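Local coordinates for uncharacterized protein PF1083 (Pyrococcus furiosus, PDB 3NRN), which is of unknown function but binds adenosine monophosphate and is probably an oxidoreductase of the flavin-containing amine oxidase type, at residues Val239-Thr244 with Val374-Asp379; Glu243-Ile248 with Ile367-Asn372; Arg2-Gly7 with Tyr230-Ala235. One frame throughout, in Å; residues are numbered along the deposited sequence.

Contact 1. Residues Val239-Thr244 with Val374-Asp379. With AMP (adenosine monophosphate), chain B.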
# COMPACT_ATOMS: atom_id res chain seq x y z
N VAL A 239 13.43 4.66 0.43
CA VAL A 239 13.59 4.91 -1.01
C VAL A 239 13.64 3.67 -1.94
O VAL A 239 13.91 3.79 -3.13
CB VAL A 239 14.86 5.80 -1.22
CG1 VAL A 239 15.08 6.09 -2.69
CG2 VAL A 239 14.68 7.12 -0.47
N GLY A 240 13.35 2.49 -1.41
CA GLY A 240 13.37 1.30 -2.25
C GLY A 240 14.74 0.63 -2.32
O GLY A 240 15.77 1.31 -2.28
N VAL A 241 14.74 -0.69 -2.44
CA VAL A 241 15.96 -1.49 -2.47
C VAL A 241 17.01 -1.08 -3.49
O VAL A 241 18.19 -0.93 -3.15
CB VAL A 241 15.63 -2.99 -2.70
CG1 VAL A 241 16.91 -3.78 -2.86
CG2 VAL A 241 14.84 -3.53 -1.52
N ARG A 242 16.59 -0.89 -4.74
CA ARG A 242 17.50 -0.51 -5.80
C ARG A 242 18.22 0.81 -5.56
O ARG A 242 19.43 0.90 -5.70
CB ARG A 242 16.76 -0.45 -7.14
CG ARG A 242 17.64 -0.08 -8.32
CD ARG A 242 16.98 -0.41 -9.65
NE ARG A 242 16.63 -1.83 -9.74
CZ ARG A 242 16.23 -2.43 -10.86
NH1 ARG A 242 16.14 -1.75 -11.99
NH2 ARG A 242 15.93 -3.72 -10.84
N GLU A 243 17.47 1.85 -5.19
CA GLU A 243 18.09 3.15 -4.93
C GLU A 243 18.99 3.10 -3.70
O GLU A 243 20.06 3.71 -3.67
CB GLU A 243 17.01 4.21 -4.75
CG GLU A 243 17.54 5.64 -4.68
CD GLU A 243 18.34 6.03 -5.92
OE1 GLU A 243 17.91 5.69 -7.04
OE2 GLU A 243 19.39 6.69 -5.76
N THR A 244 18.55 2.38 -2.67
CA THR A 244 19.34 2.28 -1.44
C THR A 244 20.68 1.59 -1.70
O THR A 244 21.69 1.96 -1.13
CB THR A 244 18.55 1.54 -0.35
OG1 THR A 244 17.31 2.23 -0.12
CG2 THR A 244 19.33 1.50 0.94
N VAL A 374 21.69 -0.25 8.26
CA VAL A 374 20.79 0.43 7.34
C VAL A 374 19.71 -0.57 6.99
O VAL A 374 20.02 -1.70 6.61
CB VAL A 374 21.49 0.85 6.02
CG1 VAL A 374 20.48 1.53 5.11
CG2 VAL A 374 22.66 1.77 6.31
N LEU A 375 18.46 -0.16 7.14
CA LEU A 375 17.33 -1.02 6.82
C LEU A 375 16.41 -0.31 5.85
O LEU A 375 16.40 0.91 5.76
CB LEU A 375 16.54 -1.39 8.08
CG LEU A 375 17.26 -2.17 9.18
CD1 LEU A 375 16.24 -2.55 10.25
CD2 LEU A 375 17.92 -3.43 8.60
N VAL A 376 15.63 -1.09 5.12
CA VAL A 376 14.71 -0.56 4.13
C VAL A 376 13.26 -0.73 4.57
O VAL A 376 12.88 -1.80 5.04
CB VAL A 376 14.90 -1.28 2.76
CG1 VAL A 376 13.80 -0.88 1.78
CG2 VAL A 376 16.26 -0.94 2.19
N VAL A 377 12.45 0.33 4.45
CA VAL A 377 11.03 0.24 4.78
C VAL A 377 10.28 0.89 3.64
O VAL A 377 10.89 1.62 2.84
CB VAL A 377 10.65 0.95 6.12
CG1 VAL A 377 11.41 0.31 7.28
CG2 VAL A 377 10.93 2.45 6.04
N GLY A 378 8.97 0.65 3.56
CA GLY A 378 8.17 1.20 2.48
C GLY A 378 7.77 0.08 1.53
O GLY A 378 7.87 -1.10 1.88
N ASP A 379 7.31 0.43 0.33
CA ASP A 379 6.90 -0.56 -0.66
C ASP A 379 8.00 -1.55 -1.02
O ASP A 379 7.74 -2.59 -1.62
CB ASP A 379 6.43 0.13 -1.95
CG ASP A 379 4.92 0.10 -2.10
OD1 ASP A 379 4.34 -0.99 -2.01
OD2 ASP A 379 4.33 1.18 -2.32
P AMP B . 7.38 6.77 -1.10
O1P AMP B . 7.96 5.84 -0.06
O2P AMP B . 7.81 6.31 -2.49
O3P AMP B . 5.95 7.10 -0.90
O5' AMP B . 8.28 8.06 -0.80
C5' AMP B . 9.70 7.90 -0.65
C4' AMP B . 10.17 9.34 -0.44
O4' AMP B . 11.58 9.46 -0.66
C3' AMP B . 9.51 10.36 -1.35
O3' AMP B . 8.97 11.34 -0.43
C2' AMP B . 10.68 10.90 -2.19
O2' AMP B . 10.60 12.28 -2.59
C1' AMP B . 11.83 10.72 -1.21
N9 AMP B . 13.15 10.50 -1.82
C8 AMP B . 13.45 9.75 -2.92
N7 AMP B . 14.80 9.74 -3.11
C5 AMP B . 15.36 10.41 -2.09
C6 AMP B . 16.73 10.76 -1.72
N6 AMP B . 17.75 10.33 -2.52
N1 AMP B . 16.90 11.48 -0.59
C2 AMP B . 15.83 11.85 0.20
N3 AMP B . 14.53 11.62 -0.10
C4 AMP B . 14.27 10.91 -1.23
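The V376 side chain lies against the first turn of helix 241-248, overlapping V241 with one methyl and T244 with the other. Its CG1, set anti to the backbone N (chi1 171°), approaches V241 CG2 at 4.4 Å and also lies near the V241 backbone N. Its CG2 packs alongside T244, where the two side chains run past each other in opposite directions; V376 CG2 is 4.1 Å from T244 OG1 and equally near T244 CG2. Two residues back on the strand, V374 meets the same threonine, its CG1 lying 4.3 Å from T244 CG2. The contact is mostly between methyl groups, while the T244 hydroxyl finds its polar partners at G240 and S237. OG1 sits beside the threonine's backbone N (chi1 -58°) and donates to G240 O at 2.8 Å, coming from above the carbonyl plane. T244 N bonds to that oxygen as well, at 3.0 Å, so two donors grip the carbonyl of the N-cap residue. The main polar partner of T244 OG1 is S237 OG, which ties it to strand 234-237. Just before the helix, V239 presents both methyls to the adenine, CG1 and CG2 each 3.7 Å from AMP N7. At the far end of the other segment, D379 forms a salt bridge with R38, whose backbone N is hydrogen-bonded to AMP. G240 has a positive phi (89°), at which a CB would press on the carbonyl O of V239. Strand 374-376 at the edge of a parallel sheet, packed against a helix that follows the neighbouring strand, is consistent with the Rossmann-type dinucleotide-binding fold of flavin-containing amine oxidoreductases, in which AMP probably marks the adenosine part of the cofactor site.

Contact 2. Residues Glu243-Ile248 with Ile367-Asn372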
# COMPACT_ATOMS: atom_id res chain seq x y z
N GLU A 243 17.47 1.85 -5.19
CA GLU A 243 18.09 3.15 -4.93
C GLU A 243 18.99 3.10 -3.70
O GLU A 243 20.06 3.71 -3.67
CB GLU A 243 17.01 4.21 -4.75
CG GLU A 243 17.54 5.64 -4.68
CD GLU A 243 18.34 6.03 -5.92
OE1 GLU A 243 17.91 5.69 -7.04
OE2 GLU A 243 19.39 6.69 -5.76
N THR A 244 18.55 2.38 -2.67
CA THR A 244 19.34 2.28 -1.44
C THR A 244 20.68 1.59 -1.70
O THR A 244 21.69 1.96 -1.13
CB THR A 244 18.55 1.54 -0.35
OG1 THR A 244 17.31 2.23 -0.12
CG2 THR A 244 19.33 1.50 0.94
N VAL A 245 20.67 0.58 -2.57
CA VAL A 245 21.90 -0.12 -2.93
C VAL A 245 22.83 0.89 -3.61
O VAL A 245 24.03 0.95 -3.33
CB VAL A 245 21.60 -1.30 -3.91
CG1 VAL A 245 22.88 -1.76 -4.60
CG2 VAL A 245 20.98 -2.46 -3.14
N LYS A 246 22.26 1.72 -4.48
CA LYS A 246 23.04 2.75 -5.18
C LYS A 246 23.62 3.80 -4.23
O LYS A 246 24.75 4.26 -4.41
CB LYS A 246 22.17 3.44 -6.23
CG LYS A 246 22.86 4.62 -6.91
CD LYS A 246 21.90 5.42 -7.77
CE LYS A 246 22.60 6.62 -8.40
NZ LYS A 246 21.68 7.44 -9.23
N LEU A 247 22.86 4.19 -3.21
CA LEU A 247 23.33 5.20 -2.26
C LEU A 247 24.44 4.67 -1.37
O LEU A 247 25.34 5.40 -0.96
CB LEU A 247 22.18 5.70 -1.39
CG LEU A 247 21.11 6.54 -2.11
CD1 LEU A 247 20.00 6.90 -1.13
CD2 LEU A 247 21.73 7.81 -2.68
N ILE A 248 24.36 3.38 -1.08
CA ILE A 248 25.34 2.73 -0.23
C ILE A 248 26.57 2.34 -1.03
O ILE A 248 27.70 2.55 -0.59
CB ILE A 248 24.75 1.47 0.42
CG1 ILE A 248 23.77 1.87 1.52
CG2 ILE A 248 25.87 0.59 0.95
CD1 ILE A 248 22.97 0.72 2.09
N ILE A 367 16.51 -13.41 -1.64
CA ILE A 367 17.54 -13.03 -0.69
C ILE A 367 17.04 -11.80 0.08
O ILE A 367 16.59 -10.82 -0.52
CB ILE A 367 18.84 -12.72 -1.43
CG1 ILE A 367 19.14 -13.86 -2.41
CG2 ILE A 367 19.99 -12.59 -0.43
CD1 ILE A 367 20.28 -13.59 -3.37
N GLU A 368 17.09 -11.86 1.40
CA GLU A 368 16.61 -10.74 2.20
C GLU A 368 17.66 -9.63 2.33
O GLU A 368 18.84 -9.85 2.04
CB GLU A 368 16.18 -11.22 3.58
CG GLU A 368 17.30 -11.53 4.55
CD GLU A 368 16.77 -12.08 5.87
OE1 GLU A 368 17.49 -12.00 6.89
OE2 GLU A 368 15.64 -12.60 5.89
N TRP A 369 17.22 -8.44 2.75
CA TRP A 369 18.13 -7.31 2.91
C TRP A 369 19.26 -7.80 3.82
O TRP A 369 19.00 -8.29 4.91
CB TRP A 369 17.40 -6.12 3.53
CG TRP A 369 18.29 -4.92 3.71
CD1 TRP A 369 18.80 -4.45 4.88
CD2 TRP A 369 18.77 -4.05 2.67
NE1 TRP A 369 19.56 -3.33 4.65
CE2 TRP A 369 19.57 -3.07 3.30
CE3 TRP A 369 18.61 -4.01 1.29
CZ2 TRP A 369 20.20 -2.04 2.58
CZ3 TRP A 369 19.24 -2.99 0.57
CH2 TRP A 369 20.02 -2.02 1.22
N PRO A 370 20.52 -7.65 3.38
CA PRO A 370 21.71 -8.08 4.13
C PRO A 370 22.32 -7.22 5.23
O PRO A 370 23.05 -7.74 6.07
CB PRO A 370 22.71 -8.34 3.01
CG PRO A 370 22.43 -7.19 2.09
CD PRO A 370 20.90 -7.13 2.05
N LEU A 371 22.05 -5.91 5.25
CA LEU A 371 22.66 -5.04 6.25
C LEU A 371 21.82 -4.82 7.51
O LEU A 371 20.61 -5.03 7.50
CB LEU A 371 22.99 -3.68 5.61
CG LEU A 371 23.88 -3.82 4.38
CD1 LEU A 371 24.14 -2.45 3.76
CD2 LEU A 371 25.20 -4.47 4.80
N ASN A 372 22.48 -4.40 8.59
CA ASN A 372 21.81 -4.18 9.87
C ASN A 372 21.83 -2.71 10.32
O ASN A 372 20.93 -2.27 11.04
CB ASN A 372 22.46 -5.03 10.97
CG ASN A 372 22.54 -6.50 10.60
OD1 ASN A 372 21.60 -7.07 10.06
ND2 ASN A 372 23.67 -7.13 10.92
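W369 reaches across from its loop to helix 241-248, and its six-membered ring does the touching. CB points neither at the helix nor away from it, but CG stands anti to the backbone N (chi1 -179°) and the indole end comes nearer. On the five-membered ring, NE1 is hydrogen-bonded to V374 O, which ties the indole to strand 374-376 and should limit its rotation. Beyond it, W369 CZ2 meets I248 CD1 at 3.9 Å; the two side chains point at each other tip to tip, and the methyl lies at the ring edge, in its plane. CH2, at the outer corner, has T244 CG2 at 3.6 Å. From the other side of that corner, W369 CZ3 meets V245 CG2 at 4.1 Å as the valine slides past in the opposite direction. P370 CD covers one face of the indole near its rim. I248 CD1 is shared: it also touches L371 CD1 at 3.8 Å, again tip to tip. Around this apolar cluster, F253 meets the W369 ring with the planes at about 55°, Y257 of helix 255-262 touches W369, and I248 leans on strands 212-216 and 374-376, so the loop residues fill the junction between helix 241-248 and these neighbours.

Contact 3. Residues Arg2-Gly7 with Tyr230-Ala235. With AMP (adenosine monophosphate), chain B.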
# COMPACT_ATOMS: atom_id res chain seq x y z
N ARG A 2 20.93 7.92 17.46
CA ARG A 2 20.71 8.84 16.36
C ARG A 2 20.24 8.07 15.13
O ARG A 2 20.92 7.16 14.64
CB ARG A 2 22.01 9.58 16.02
CG ARG A 2 21.80 10.95 15.40
CD ARG A 2 23.12 11.61 15.01
NE ARG A 2 24.13 11.55 16.07
CZ ARG A 2 25.11 10.65 16.13
NH1 ARG A 2 25.22 9.71 15.20
NH2 ARG A 2 25.98 10.68 17.13
N ALA A 3 19.07 8.45 14.62
CA ALA A 3 18.52 7.80 13.45
C ALA A 3 18.26 8.79 12.33
O ALA A 3 17.61 9.82 12.53
CB ALA A 3 17.21 7.09 13.82
N VAL A 4 18.78 8.48 11.14
CA VAL A 4 18.57 9.32 9.97
C VAL A 4 17.62 8.58 9.03
O VAL A 4 17.89 7.45 8.63
CB VAL A 4 19.89 9.61 9.21
CG1 VAL A 4 19.59 10.44 7.96
CG2 VAL A 4 20.87 10.36 10.10
N VAL A 5 16.51 9.22 8.68
CA VAL A 5 15.54 8.63 7.78
C VAL A 5 15.70 9.22 6.39
O VAL A 5 15.66 10.45 6.22
CB VAL A 5 14.11 8.89 8.29
CG1 VAL A 5 13.09 8.28 7.33
CG2 VAL A 5 13.95 8.30 9.69
N VAL A 6 15.89 8.37 5.39
CA VAL A 6 16.04 8.84 4.03
C VAL A 6 14.74 8.69 3.27
O VAL A 6 14.35 7.58 2.90
CB VAL A 6 17.16 8.08 3.27
CG1 VAL A 6 17.26 8.57 1.83
CG2 VAL A 6 18.49 8.28 3.97
N GLY A 7 14.06 9.81 3.05
CA GLY A 7 12.80 9.78 2.33
C GLY A 7 11.65 9.93 3.30
O GLY A 7 11.57 9.19 4.30
N TYR A 230 25.39 14.31 7.99
CA TYR A 230 24.56 13.82 9.08
C TYR A 230 25.05 12.45 9.51
O TYR A 230 24.89 11.48 8.78
CB TYR A 230 23.10 13.70 8.62
CG TYR A 230 22.51 14.99 8.12
CD1 TYR A 230 21.95 15.91 9.00
CD2 TYR A 230 22.53 15.30 6.76
CE1 TYR A 230 21.41 17.11 8.54
CE2 TYR A 230 22.01 16.49 6.29
CZ TYR A 230 21.44 17.39 7.18
OH TYR A 230 20.91 18.57 6.70
N SER A 231 25.68 12.37 10.68
CA SER A 231 26.17 11.09 11.18
C SER A 231 24.98 10.32 11.77
O SER A 231 24.02 10.93 12.22
CB SER A 231 27.24 11.33 12.25
OG SER A 231 26.73 12.18 13.27
N PHE A 232 25.04 8.99 11.76
CA PHE A 232 23.94 8.21 12.29
C PHE A 232 24.37 6.93 13.00
O PHE A 232 25.45 6.40 12.75
CB PHE A 232 22.98 7.83 11.14
CG PHE A 232 23.57 6.85 10.15
CD1 PHE A 232 23.55 5.48 10.40
CD2 PHE A 232 24.16 7.30 8.97
CE1 PHE A 232 24.10 4.58 9.48
CE2 PHE A 232 24.72 6.42 8.06
CZ PHE A 232 24.68 5.05 8.32
N ASP A 233 23.51 6.44 13.90
CA ASP A 233 23.76 5.18 14.60
C ASP A 233 23.01 4.14 13.77
O ASP A 233 23.44 3.00 13.62
CB ASP A 233 23.22 5.23 16.03
CG ASP A 233 24.01 6.20 16.91
OD1 ASP A 233 25.25 6.06 16.96
OD2 ASP A 233 23.40 7.08 17.54
N VAL A 234 21.88 4.57 13.22
CA VAL A 234 21.03 3.75 12.38
C VAL A 234 20.44 4.62 11.26
O VAL A 234 20.12 5.79 11.48
CB VAL A 234 19.86 3.13 13.18
CG1 VAL A 234 18.81 2.58 12.24
CG2 VAL A 234 20.38 2.02 14.08
N ALA A 235 20.32 4.05 10.07
CA ALA A 235 19.75 4.76 8.94
C ALA A 235 18.55 3.96 8.43
O ALA A 235 18.65 2.75 8.24
CB ALA A 235 20.80 4.90 7.83
P AMP B . 7.38 6.77 -1.10
O1P AMP B . 7.96 5.84 -0.06
O2P AMP B . 7.81 6.31 -2.49
O3P AMP B . 5.95 7.10 -0.90
O5' AMP B . 8.28 8.06 -0.80
C5' AMP B . 9.70 7.90 -0.65
C4' AMP B . 10.17 9.34 -0.44
O4' AMP B . 11.58 9.46 -0.66
C3' AMP B . 9.51 10.36 -1.35
O3' AMP B . 8.97 11.34 -0.43
C2' AMP B . 10.68 10.90 -2.19
O2' AMP B . 10.60 12.28 -2.59
C1' AMP B . 11.83 10.72 -1.21
N9 AMP B . 13.15 10.50 -1.82
C8 AMP B . 13.45 9.75 -2.92
N7 AMP B . 14.80 9.74 -3.11
C5 AMP B . 15.36 10.41 -2.09
C6 AMP B . 16.73 10.76 -1.72
N6 AMP B . 17.75 10.33 -2.52
N1 AMP B . 16.90 11.48 -0.59
C2 AMP B . 15.83 11.85 0.20
N3 AMP B . 14.53 11.62 -0.10
C4 AMP B . 14.27 10.91 -1.23
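Strands 2-6 and 234-237 run parallel, with A3 paired with V234, V4 with A235, and V4 N bonded to V234 O (3.0 Å). R2 O accepts from both V234 N (3.1 Å) and D233 N (2.8 Å). The D233 side chain adds a bond: its OD2 takes R2 N on the anti lone pair, at 2.6 Å and nearly straight (160°). R2 CD lies 3.0 Å from S231 O; the chain then bends at chi3 (-48°), turning NE, and NH1 makes a weak bond to the same oxygen. S231 OG lies over one guanidinium face and D233 OD2 over the opposite one, the latter a long salt bridge of charge alone. An alanine in place of R2 would probably leave D233 without its distant charge partner and S231 O without its weak bond from NH1. V4 CG2 packs on F232 CB at 3.5 Å, the side chains crossing at about a right angle, and A235 CB sits over the centre of the F232 ring. V6 CG1 and G7 CA touch AMP. In the parallel sheet, strand 2-6 lies between strands 25-29 and 234-237, with V222 of strand 221-224 packing on V4 and F232.

In the fold
From the N terminus, strand 2-6 is the first element used, and contact 3 closes a loop of 222 residues when strand 234-237 pairs with it. The chain then passes into helix 241-248, where contacts 1 and 2 open from overlapping segments that share E243 and T244. Both close more than a hundred residues later, contact 2 first, so contact 2 is enclosed by contact 1; contact 3 precedes both in series. Contact 2 brings the loop before strand 374-376 onto the helix, and W369 NE1, probably hydrogen-bonded to V374 O, joins it to contact 1. L375 N, probably hydrogen-bonded to A235 O, joins contacts 1 and 3 within the parallel sheet, and both touch AMP.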